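Local coordinates for protein FACT complex subunit POB3 (Chaetomium thermophilum var. thermophilum, PDB 4KHB) that pairs with Spt16 in FACT, an essential histone H2A-H2B chaperone that probably reorganises nucleosomes during transcription, replication and repair, at the interface of chains B and A. Sequence-based numbering; all coordinates share one arbitrary frame. Chains: chain A, Uncharacterized protein POB3N; chain B, Uncharacterized protein SPT16D.

All four contacts belong to the Spt16D–Pob3N heterodimer of FACT. Contacts 2 and 3 are successive stretches of one antiparallel pairing between strand 91-100 of chain B and strand 177-184 of chain A; the centres of their C-alpha atoms lie about 11 Å apart and they share B:Leu96 and B:Thr97. Contact 4, about 10 Å from contact 2, shares A:Leu178 with it and takes in the end of strand 35-40 of chain B. Contact 1 stands apart, about 20 to 23 Å, centre to centre, where a short 3-10 helix of chain B reaches A:Arg56 and A:Leu105. A continuous sheet thus joins the chains, with side-chain contacts added beside it.

Contact 1: the interface of chains B and A. Residues chain B 13-16, 18; chain A 56, 105.
B:Asp15 sits between A:Arg56 and A:Leu105 and meets both through carbon more than through charge. Its side chain and that of A:Arg56 run past each other in opposite directions: the carboxylate carbon CG of B:Asp15 lies 3.8 Å from CB of A:Arg56, while the guanidinium NH1 of A:Arg56 lies against CB of B:Asp15 at 3.6 Å. The carboxylate and guanidinium planes are 47° apart, and OD2 of B:Asp15 stays 4.9 Å from NH1 of A:Arg56, so the opposite charges are neighbours without a salt bridge and any attraction is likely to be modest. From the other flank A:Leu105 crosses B:Asp15 at about a right angle. Its methyl CD1 touches the backbone, 3.5 Å from C of B:Arg14 and 3.6 Å from N of B:Asp15, at the start of 3-10 helix 15-17, and lies 3.7 Å from the carboxylate OD1 of B:Asp15. A:Arg56 ends strand 51-56; its CG is anti to the backbone N (chi1 -180°), and a bend at chi2 carries the guanidinium along B:Asp15. Behind the front, NE of B:Arg14 makes a weak hydrogen bond to OD1 of B:Asn16. The patch gives the Spt16D–Pob3N heterodimer a lateral contact built on van der Waals packing, away from the intermolecular sheet.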
loop_
_atom_site.group_PDB
_atom_site.type_symbol
_atom_site.label_atom_id
_atom_site.label_comp_id
_atom_site.label_asym_id
_atom_site.label_seq_id
_atom_site.Cartn_x
_atom_site.Cartn_y
_atom_site.Cartn_z
ATOM N N LYS B 13 -2.798 -16.347 -5.015
ATOM C CA LYS B 13 -2.062 -17.203 -4.089
ATOM C C LYS B 13 -0.587 -16.792 -4.090
ATOM O O LYS B 13 0.096 -16.899 -3.071
ATOM C CB LYS B 13 -2.206 -18.670 -4.496
ATOM C CG LYS B 13 -2.652 -19.584 -3.354
ATOM C CD LYS B 13 -2.063 -19.171 -2.017
ATOM C CE LYS B 13 -2.345 -20.205 -0.941
ATOM N NZ LYS B 13 -1.806 -19.780 0.380
ATOM N N ARG B 14 -0.107 -16.317 -5.239
ATOM C CA ARG B 14 1.306 -15.973 -5.417
ATOM C C ARG B 14 1.511 -14.607 -6.063
ATOM O O ARG B 14 0.642 -14.111 -6.783
ATOM C CB ARG B 14 1.995 -17.021 -6.296
ATOM C CG ARG B 14 2.312 -18.346 -5.636
ATOM C CD ARG B 14 2.911 -19.301 -6.661
ATOM N NE ARG B 14 4.122 -18.779 -7.290
ATOM C CZ ARG B 14 5.304 -19.386 -7.246
ATOM N NH1 ARG B 14 5.424 -20.549 -6.624
ATOM N NH2 ARG B 14 6.358 -18.849 -7.844
ATOM N N ASP B 15 2.671 -14.007 -5.797
ATOM C CA ASP B 15 3.013 -12.691 -6.332
ATOM C C ASP B 15 3.032 -12.658 -7.865
ATOM O O ASP B 15 2.617 -11.672 -8.476
ATOM C CB ASP B 15 4.358 -12.217 -5.768
ATOM C CG ASP B 15 4.262 -11.778 -4.313
ATOM O OD1 ASP B 15 3.415 -10.911 -4.009
ATOM O OD2 ASP B 15 5.030 -12.299 -3.475
ATOM N N ASN B 16 3.511 -13.738 -8.480
ATOM C CA ASN B 16 3.648 -13.792 -9.936
ATOM C C ASN B 16 2.330 -13.903 -10.703
ATOM O O ASN B 16 2.323 -13.905 -11.936
ATOM C CB ASN B 16 4.634 -14.891 -10.368
ATOM C CG ASN B 16 4.112 -16.300 -10.101
ATOM O OD1 ASN B 16 2.990 -16.491 -9.628
ATOM N ND2 ASN B 16 4.931 -17.296 -10.412
ATOM N N LEU B 18 -0.025 -11.660 -10.214
ATOM C CA LEU B 18 -0.466 -10.281 -10.373
ATOM C C LEU B 18 -0.253 -9.837 -11.818
ATOM O O LEU B 18 0.772 -10.159 -12.425
ATOM C CB LEU B 18 0.272 -9.360 -9.395
ATOM C CG LEU B 18 -0.227 -9.435 -7.949
ATOM C CD1 LEU B 18 0.769 -8.837 -6.960
ATOM C CD2 LEU B 18 -1.571 -8.745 -7.833
ATOM N N ARG A 56 7.821 -8.225 -1.723
ATOM C CA ARG A 56 7.598 -7.926 -3.133
ATOM C C ARG A 56 6.663 -6.733 -3.301
ATOM O O ARG A 56 5.625 -6.648 -2.646
ATOM C CB ARG A 56 7.024 -9.147 -3.855
ATOM C CG ARG A 56 6.765 -8.927 -5.336
ATOM C CD ARG A 56 7.843 -9.577 -6.188
ATOM N NE ARG A 56 7.471 -9.623 -7.600
ATOM C CZ ARG A 56 7.277 -10.746 -8.284
ATOM N NH1 ARG A 56 7.418 -11.922 -7.688
ATOM N NH2 ARG A 56 6.939 -10.694 -9.566
ATOM N N LEU A 105 -2.572 -11.826 -0.120
ATOM C CA LEU A 105 -2.987 -11.705 -1.516
ATOM C C LEU A 105 -4.411 -12.198 -1.795
ATOM O O LEU A 105 -4.819 -12.277 -2.956
ATOM C CB LEU A 105 -2.001 -12.465 -2.414
ATOM C CG LEU A 105 -0.561 -11.943 -2.487
ATOM C CD1 LEU A 105 0.298 -12.854 -3.347
ATOM C CD2 LEU A 105 -0.528 -10.525 -3.020
#

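Contact 2: the interface of chains B and A. Residues chain B 39, 96-99; chain A 174, 176-179.
B:Phe98 and A:Leu178 form the apolar centre of this stretch of intermolecular beta-sheet, their side chains crossing obliquely. Methyl CD1 of A:Leu178 lies 3.9 Å above one face of the B:Phe98 ring, displaced toward the rim near CE2 and CZ. CG of the leucine anti to the backbone N (chi1 -175°), together with chi2 of 59°, sets CD1 over that face. The ring's CD2 corner comes 4.0 Å from CB of A:Asp176, and the carbonyl O of B:Pro39 lies at the ring edge, in plane. A second apolar group involves A:Val179: its CG2 meets CB of B:Arg99 at 3.6 Å, and its CB packs on the methyl CG2 of B:Thr97. Around these groups, strand 91-100 of chain B and strand 177-184 of chain A pair antiparallel. N of A:Val179 donates to O of B:Thr97 at 2.6 Å, and A:Gln177 and B:Arg99 exchange backbone N-H and carbonyl bonds in both directions. Just before strand 177-184, N of A:Asp176 donates to OG of A:Ser174, which would steady the strand's entry. The polar rim closes with the side chains of B:Arg99 and A:Gln177, whose guanidinium and amide planes are nearly coplanar, 22° apart. An extended stretch from CG to NE brings the guanidinium edge to the amide oxygen, which lies in its plane; NE donates to OE1 of A:Gln177 at 2.5 Å, nearly along the C=O axis, and NH2 adds a weaker bond to OE1 at 3.0 Å.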
loop_
_atom_site.group_PDB
_atom_site.type_symbol
_atom_site.label_atom_id
_atom_site.label_comp_id
_atom_site.label_asym_id
_atom_site.label_seq_id
_atom_site.Cartn_x
_atom_site.Cartn_y
_atom_site.Cartn_z
ATOM N N PRO B 39 -3.402 0.651 -6.083
ATOM C CA PRO B 39 -2.050 1.086 -5.722
ATOM C C PRO B 39 -2.046 1.874 -4.415
ATOM O O PRO B 39 -2.539 3.002 -4.367
ATOM C CB PRO B 39 -1.656 1.986 -6.896
ATOM C CG PRO B 39 -2.957 2.544 -7.392
ATOM C CD PRO B 39 -3.989 1.471 -7.162
ATOM N N LEU B 96 -12.357 3.740 -0.147
ATOM C CA LEU B 96 -11.185 4.544 -0.478
ATOM C C LEU B 96 -11.452 5.373 -1.733
ATOM O O LEU B 96 -12.217 4.959 -2.611
ATOM C CB LEU B 96 -9.926 3.683 -0.623
ATOM C CG LEU B 96 -10.003 2.301 -1.264
ATOM C CD1 LEU B 96 -10.086 2.421 -2.767
ATOM C CD2 LEU B 96 -8.804 1.463 -0.849
ATOM N N THR B 97 -10.814 6.536 -1.820
ATOM C CA THR B 97 -11.032 7.444 -2.941
ATOM C C THR B 97 -9.731 7.801 -3.654
ATOM O O THR B 97 -8.730 8.142 -3.018
ATOM C CB THR B 97 -11.754 8.740 -2.484
ATOM O OG1 THR B 97 -13.094 8.432 -2.077
ATOM C CG2 THR B 97 -11.802 9.769 -3.607
ATOM N N PHE B 98 -9.746 7.699 -4.979
ATOM C CA PHE B 98 -8.618 8.125 -5.795
ATOM C C PHE B 98 -9.021 9.332 -6.625
ATOM O O PHE B 98 -10.212 9.572 -6.851
ATOM C CB PHE B 98 -8.150 7.009 -6.734
ATOM C CG PHE B 98 -7.547 5.824 -6.038
ATOM C CD1 PHE B 98 -8.331 4.744 -5.663
ATOM C CD2 PHE B 98 -6.182 5.781 -5.787
ATOM C CE1 PHE B 98 -7.766 3.649 -5.034
ATOM C CE2 PHE B 98 -5.611 4.690 -5.158
ATOM C CZ PHE B 98 -6.405 3.622 -4.779
ATOM N N ARG B 99 -8.028 10.091 -7.075
ATOM C CA ARG B 99 -8.275 11.206 -7.978
ATOM C C ARG B 99 -7.328 11.137 -9.170
ATOM O O ARG B 99 -6.179 10.700 -9.040
ATOM C CB ARG B 99 -8.155 12.556 -7.257
ATOM C CG ARG B 99 -6.727 13.013 -7.013
ATOM C CD ARG B 99 -6.679 14.461 -6.557
ATOM N NE ARG B 99 -5.330 15.006 -6.669
ATOM C CZ ARG B 99 -5.010 16.268 -6.410
ATOM N NH1 ARG B 99 -5.942 17.127 -6.019
ATOM N NH2 ARG B 99 -3.757 16.675 -6.549
ATOM N N SER A 174 1.693 8.005 -7.682
ATOM C CA SER A 174 1.028 7.243 -8.723
ATOM C C SER A 174 0.204 8.182 -9.590
ATOM O O SER A 174 -0.029 9.335 -9.221
ATOM C CB SER A 174 0.117 6.181 -8.101
ATOM O OG SER A 174 -0.727 5.603 -9.081
ATOM N N ASP A 176 -2.796 7.445 -10.152
ATOM C CA ASP A 176 -4.032 7.382 -9.400
ATOM C C ASP A 176 -3.720 7.762 -7.966
ATOM O O ASP A 176 -3.235 6.942 -7.185
ATOM C CB ASP A 176 -4.624 5.971 -9.475
ATOM C CG ASP A 176 -5.034 5.585 -10.883
ATOM O OD1 ASP A 176 -5.761 6.368 -11.529
ATOM O OD2 ASP A 176 -4.627 4.496 -11.343
ATOM N N GLN A 177 -4.007 9.012 -7.623
ATOM C CA GLN A 177 -3.615 9.551 -6.330
ATOM C C GLN A 177 -4.609 9.185 -5.239
ATOM O O GLN A 177 -5.813 9.417 -5.378
ATOM C CB GLN A 177 -3.465 11.074 -6.420
ATOM C CG GLN A 177 -2.450 11.529 -7.467
ATOM C CD GLN A 177 -2.316 13.035 -7.536
ATOM O OE1 GLN A 177 -3.184 13.769 -7.062
ATOM N NE2 GLN A 177 -1.226 13.505 -8.125
ATOM N N LEU A 178 -4.095 8.635 -4.144
ATOM C CA LEU A 178 -4.942 8.248 -3.024
ATOM C C LEU A 178 -5.415 9.495 -2.288
ATOM O O LEU A 178 -4.610 10.357 -1.921
ATOM C CB LEU A 178 -4.194 7.305 -2.076
ATOM C CG LEU A 178 -5.010 6.717 -0.924
ATOM C CD1 LEU A 178 -6.191 5.933 -1.467
ATOM C CD2 LEU A 178 -4.140 5.817 -0.058
ATOM N N VAL A 179 -6.724 9.585 -2.079
ATOM C CA VAL A 179 -7.328 10.770 -1.491
ATOM C C VAL A 179 -7.783 10.512 -0.059
ATOM O O VAL A 179 -7.564 11.337 0.833
ATOM C CB VAL A 179 -8.531 11.247 -2.338
ATOM C CG1 VAL A 179 -9.238 12.400 -1.664
ATOM C CG2 VAL A 179 -8.078 11.654 -3.726
#

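Contact 3: the interface of chains B and A. Residues chain B 92-97; chain A 180-183.
A:Arg182 lays its aliphatic stem beside the hydroxyl of B:Ser95 and carries its flat guanidinium to A:Glu180, whose OE1 lies at the guanidinium edge, in plane. NE of A:Arg182 forms a same-chain salt bridge with that oxygen at 2.9 Å, approaching from above the carboxylate plane, 62° out of it. The stem, with CG anti to the carbonyl carbon (chi1 -59°), runs extended from CG to NE, and its CG lies 3.4 Å from OG of B:Ser95. A water links OG of B:Ser95, at 2.8 Å, to OG1 of B:Thr97 and OE1 of A:Glu180, so this carboxylate oxygen serves both the arginine and a water bridge to chain B. An alanine in place of A:Arg182 would probably leave A:Glu180 without its charged mate, freer to turn away from the bridging water, and open a gap beside B:Ser95. Beneath the side chains the strands pair antiparallel: N of A:Arg182 donates to O of B:Ser95 at 2.7 Å, N of B:Arg94 to O of A:Arg182 at 2.8 Å, and N of B:Thr97 to O of A:Glu180 at 2.9 Å. Near the end of the pairing, CB of A:Phe183 passes the carbonyl O of B:Phe92. The ladder joins a strand of each subunit and probably extends a sheet of the PH-like fold across the heterodimer.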
loop_
_atom_site.group_PDB
_atom_site.type_symbol
_atom_site.label_atom_id
_atom_site.label_comp_id
_atom_site.label_asym_id
_atom_site.label_seq_id
_atom_site.Cartn_x
_atom_site.Cartn_y
_atom_site.Cartn_z
ATOM N N PHE B 92 -12.981 -3.407 9.173
ATOM C CA PHE B 92 -13.225 -3.468 7.735
ATOM C C PHE B 92 -12.678 -2.228 7.039
ATOM O O PHE B 92 -12.652 -1.142 7.624
ATOM C CB PHE B 92 -14.730 -3.582 7.449
ATOM C CG PHE B 92 -15.301 -4.959 7.670
ATOM C CD1 PHE B 92 -15.518 -5.451 8.951
ATOM C CD2 PHE B 92 -15.651 -5.750 6.581
ATOM C CE1 PHE B 92 -16.055 -6.719 9.141
ATOM C CE2 PHE B 92 -16.191 -7.014 6.764
ATOM C CZ PHE B 92 -16.392 -7.499 8.045
ATOM N N VAL B 93 -12.238 -2.388 5.794
ATOM C CA VAL B 93 -12.026 -1.240 4.924
ATOM C C VAL B 93 -13.405 -0.905 4.376
ATOM O O VAL B 93 -14.034 -1.755 3.743
ATOM C CB VAL B 93 -11.055 -1.566 3.763
ATOM C CG1 VAL B 93 -10.820 -0.339 2.895
ATOM C CG2 VAL B 93 -9.737 -2.100 4.298
ATOM N N ARG B 94 -13.881 0.316 4.623
ATOM C CA ARG B 94 -15.227 0.699 4.201
ATOM C C ARG B 94 -15.202 1.317 2.809
ATOM O O ARG B 94 -16.031 0.986 1.956
ATOM C CB ARG B 94 -15.849 1.696 5.185
ATOM C CG ARG B 94 -17.304 1.404 5.532
ATOM C CD ARG B 94 -17.572 1.559 7.016
ATOM N NE ARG B 94 -18.866 1.010 7.419
ATOM C CZ ARG B 94 -19.658 1.580 8.322
ATOM N NH1 ARG B 94 -19.306 2.736 8.868
ATOM N NH2 ARG B 94 -20.820 1.025 8.646
ATOM N N SER B 95 -14.244 2.215 2.586
ATOM C CA SER B 95 -14.096 2.865 1.289
ATOM C C SER B 95 -12.719 3.494 1.109
ATOM O O SER B 95 -12.003 3.741 2.083
ATOM C CB SER B 95 -15.172 3.938 1.103
ATOM O OG SER B 95 -14.945 5.039 1.967
ATOM N N LEU B 96 -12.357 3.740 -0.147
ATOM C CA LEU B 96 -11.185 4.544 -0.478
ATOM C C LEU B 96 -11.452 5.373 -1.733
ATOM O O LEU B 96 -12.217 4.959 -2.611
ATOM C CB LEU B 96 -9.926 3.683 -0.623
ATOM C CG LEU B 96 -10.003 2.301 -1.264
ATOM C CD1 LEU B 96 -10.086 2.421 -2.767
ATOM C CD2 LEU B 96 -8.804 1.463 -0.849
ATOM N N THR B 97 -10.814 6.536 -1.820
ATOM C CA THR B 97 -11.032 7.444 -2.941
ATOM C C THR B 97 -9.731 7.801 -3.654
ATOM O O THR B 97 -8.730 8.142 -3.018
ATOM C CB THR B 97 -11.754 8.740 -2.484
ATOM O OG1 THR B 97 -13.094 8.432 -2.077
ATOM C CG2 THR B 97 -11.802 9.769 -3.607
ATOM N N GLU A 180 -8.393 9.351 0.159
ATOM C CA GLU A 180 -9.004 9.034 1.447
ATOM C C GLU A 180 -9.193 7.529 1.639
ATOM O O GLU A 180 -9.461 6.806 0.678
ATOM C CB GLU A 180 -10.357 9.747 1.553
ATOM C CG GLU A 180 -11.071 9.587 2.882
ATOM C CD GLU A 180 -12.488 10.124 2.842
ATOM O OE1 GLU A 180 -13.281 9.644 2.006
ATOM O OE2 GLU A 180 -12.806 11.030 3.641
ATOM N N ILE A 181 -9.033 7.059 2.876
ATOM C CA ILE A 181 -9.399 5.689 3.234
ATOM C C ILE A 181 -10.279 5.730 4.477
ATOM O O ILE A 181 -9.987 6.456 5.431
ATOM C CB ILE A 181 -8.169 4.806 3.528
ATOM C CG1 ILE A 181 -7.147 4.922 2.397
ATOM C CG2 ILE A 181 -8.587 3.349 3.709
ATOM C CD1 ILE A 181 -5.967 3.986 2.532
ATOM N N ARG A 182 -11.354 4.949 4.464
ATOM C CA ARG A 182 -12.256 4.864 5.604
ATOM C C ARG A 182 -12.264 3.463 6.202
ATOM O O ARG A 182 -12.370 2.471 5.477
ATOM C CB ARG A 182 -13.666 5.287 5.185
ATOM C CG ARG A 182 -13.729 6.703 4.637
ATOM C CD ARG A 182 -15.155 7.162 4.405
ATOM N NE ARG A 182 -15.204 8.495 3.813
ATOM C CZ ARG A 182 -16.256 9.304 3.885
ATOM N NH1 ARG A 182 -17.352 8.913 4.521
ATOM N NH2 ARG A 182 -16.214 10.501 3.318
ATOM N N PHE A 183 -12.168 3.382 7.523
ATOM C CA PHE A 183 -12.158 2.090 8.193
ATOM C C PHE A 183 -13.373 1.978 9.101
ATOM O O PHE A 183 -13.771 2.958 9.738
ATOM C CB PHE A 183 -10.887 1.935 9.032
ATOM C CG PHE A 183 -9.621 1.909 8.224
ATOM C CD1 PHE A 183 -9.141 0.714 7.706
ATOM C CD2 PHE A 183 -8.908 3.075 7.988
ATOM C CE1 PHE A 183 -7.975 0.682 6.962
ATOM C CE2 PHE A 183 -7.740 3.054 7.245
ATOM C CZ PHE A 183 -7.273 1.855 6.730
HETATM O O HOH W 1 -13.546 7.009 0.549
#

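Contact 4: the interface of chains B and A. Residues chain B 40-41; chain A 17, 74, 131, 133, 136, 152, 170-171, 178.
B:Met41, at the turn after strand 35-40 of Spt16D, inserts its side chain into a pocket of Pob3N, a member of the SSRP1 family with PH-like domains. Its chain bends at chi2 (-67°), bringing the sulfur and terminal methyl in among the chain A residues. SD lies 3.6 Å from CB of A:Lys170, whose side chain crosses at about a right angle, and 3.9 Å from CG of A:Glu136, which slides past in the opposite direction. Methyl CE meets CE1 of A:Phe152 tip to tip at 3.9 Å, with CB of A:Ala171 nearby. Nearer the backbone, CG of the methionine passes CD of A:Pro133 and the carbonyl O of A:Glu131, while CD1 of A:Leu17 packs on the backbone at 3.7 Å from C of B:Met41. NE2 of A:Gln74 donates to O of B:Met41 at 3.1 Å, the acceptor lying in the plane of the glutamine amide and the bond 160° at hydrogen. A leucine in place of A:Gln74 would probably leave this carbonyl without its amide donor and the methionine backbone less firmly positioned. A:Glu136 is itself held by N of A:Ala171, which donates to OE1 from above the carboxylate plane. A:Leu178, next after B:Met41 in surface hidden here, turns CD2 toward CG2 of B:Ile40 at 4.3 Å. A water joins O of B:Ile40, at 2.7 Å, to the backbone N of A:Glu131.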
loop_
_atom_site.group_PDB
_atom_site.type_symbol
_atom_site.label_atom_id
_atom_site.label_comp_id
_atom_site.label_asym_id
_atom_site.label_seq_id
_atom_site.Cartn_x
_atom_site.Cartn_y
_atom_site.Cartn_z
ATOM N N ILE B 40 -1.507 1.271 -3.362
ATOM C CA ILE B 40 -1.463 1.926 -2.061
ATOM C C ILE B 40 -0.036 2.015 -1.530
ATOM O O ILE B 40 0.551 1.010 -1.112
ATOM C CB ILE B 40 -2.358 1.198 -1.031
ATOM C CG1 ILE B 40 -3.797 1.106 -1.550
ATOM C CG2 ILE B 40 -2.336 1.914 0.312
ATOM C CD1 ILE B 40 -4.733 0.298 -0.665
ATOM N N MET B 41 0.508 3.231 -1.557
ATOM C CA MET B 41 1.839 3.526 -1.028
ATOM C C MET B 41 2.936 2.664 -1.645
ATOM O O MET B 41 3.841 2.195 -0.950
ATOM C CB MET B 41 1.848 3.411 0.498
ATOM C CG MET B 41 0.919 4.411 1.175
ATOM S SD MET B 41 1.468 6.116 0.965
ATOM C CE MET B 41 -0.076 7.015 1.146
ATOM N N LEU A 17 9.107 5.825 -3.486
ATOM C CA LEU A 17 8.239 5.981 -4.655
ATOM C C LEU A 17 8.758 7.052 -5.601
ATOM O O LEU A 17 7.977 7.757 -6.244
ATOM C CB LEU A 17 6.780 6.264 -4.261
ATOM C CG LEU A 17 6.156 5.357 -3.199
ATOM C CD1 LEU A 17 4.642 5.517 -3.158
ATOM C CD2 LEU A 17 6.539 3.918 -3.436
ATOM N N GLN A 74 11.476 3.553 2.093
ATOM C CA GLN A 74 11.148 2.503 1.137
ATOM C C GLN A 74 12.101 2.466 -0.055
ATOM O O GLN A 74 12.204 3.432 -0.815
ATOM C CB GLN A 74 9.697 2.658 0.663
ATOM C CG GLN A 74 8.658 2.280 1.711
ATOM C CD GLN A 74 7.258 2.723 1.338
ATOM O OE1 GLN A 74 6.741 3.709 1.866
ATOM N NE2 GLN A 74 6.640 2.003 0.410
ATOM N N GLU A 131 0.089 -0.784 4.070
ATOM C CA GLU A 131 0.597 0.042 5.161
ATOM C C GLU A 131 0.500 1.521 4.800
ATOM O O GLU A 131 0.753 1.903 3.654
ATOM C CB GLU A 131 2.056 -0.313 5.461
ATOM C CG GLU A 131 2.287 -1.757 5.876
ATOM C CD GLU A 131 2.889 -2.584 4.760
ATOM O OE1 GLU A 131 2.802 -2.151 3.592
ATOM O OE2 GLU A 131 3.450 -3.661 5.050
ATOM N N PRO A 133 2.071 5.107 6.107
ATOM C CA PRO A 133 2.996 5.858 6.966
ATOM C C PRO A 133 2.330 7.105 7.533
ATOM O O PRO A 133 1.606 7.786 6.805
ATOM C CB PRO A 133 4.141 6.245 6.014
ATOM C CG PRO A 133 3.970 5.393 4.797
ATOM C CD PRO A 133 2.518 5.051 4.705
ATOM N N GLU A 136 2.421 10.559 5.830
ATOM C CA GLU A 136 1.590 10.809 4.656
ATOM C C GLU A 136 0.203 11.326 5.019
ATOM O O GLU A 136 -0.494 11.892 4.175
ATOM C CB GLU A 136 1.451 9.532 3.826
ATOM C CG GLU A 136 2.722 9.116 3.107
ATOM C CD GLU A 136 3.086 10.071 1.993
ATOM O OE1 GLU A 136 2.217 10.347 1.138
ATOM O OE2 GLU A 136 4.239 10.549 1.971
ATOM N N PHE A 152 -5.616 12.312 2.866
ATOM C CA PHE A 152 -4.311 12.662 2.331
ATOM C C PHE A 152 -4.371 13.978 1.566
ATOM O O PHE A 152 -5.441 14.407 1.130
ATOM C CB PHE A 152 -3.806 11.537 1.428
ATOM C CG PHE A 152 -3.815 10.190 2.087
ATOM C CD1 PHE A 152 -2.760 9.796 2.896
ATOM C CD2 PHE A 152 -4.884 9.322 1.908
ATOM C CE1 PHE A 152 -2.765 8.555 3.511
ATOM C CE2 PHE A 152 -4.897 8.083 2.521
ATOM C CZ PHE A 152 -3.835 7.697 3.323
ATOM N N LYS A 170 3.857 10.386 -1.300
ATOM C CA LYS A 170 3.695 8.991 -1.708
ATOM C C LYS A 170 2.275 8.699 -2.180
ATOM O O LYS A 170 2.053 7.786 -2.974
ATOM C CB LYS A 170 4.083 8.028 -0.580
ATOM C CG LYS A 170 5.559 8.036 -0.218
ATOM C CD LYS A 170 5.861 6.987 0.847
ATOM C CE LYS A 170 7.353 6.899 1.119
ATOM N NZ LYS A 170 7.687 5.902 2.172
ATOM N N ALA A 171 1.314 9.474 -1.688
ATOM C CA ALA A 171 -0.065 9.340 -2.137
ATOM C C ALA A 171 -0.220 9.826 -3.574
ATOM O O ALA A 171 -1.110 9.378 -4.297
ATOM C CB ALA A 171 -1.000 10.104 -1.212
ATOM N N LEU A 178 -4.095 8.635 -4.144
ATOM C CA LEU A 178 -4.942 8.248 -3.024
ATOM C C LEU A 178 -5.415 9.495 -2.288
ATOM O O LEU A 178 -4.610 10.357 -1.921
ATOM C CB LEU A 178 -4.194 7.305 -2.076
ATOM C CG LEU A 178 -5.010 6.717 -0.924
ATOM C CD1 LEU A 178 -6.191 5.933 -1.467
ATOM C CD2 LEU A 178 -4.140 5.817 -0.058
HETATM O O HOH W 2 1.025 -0.492 1.101
#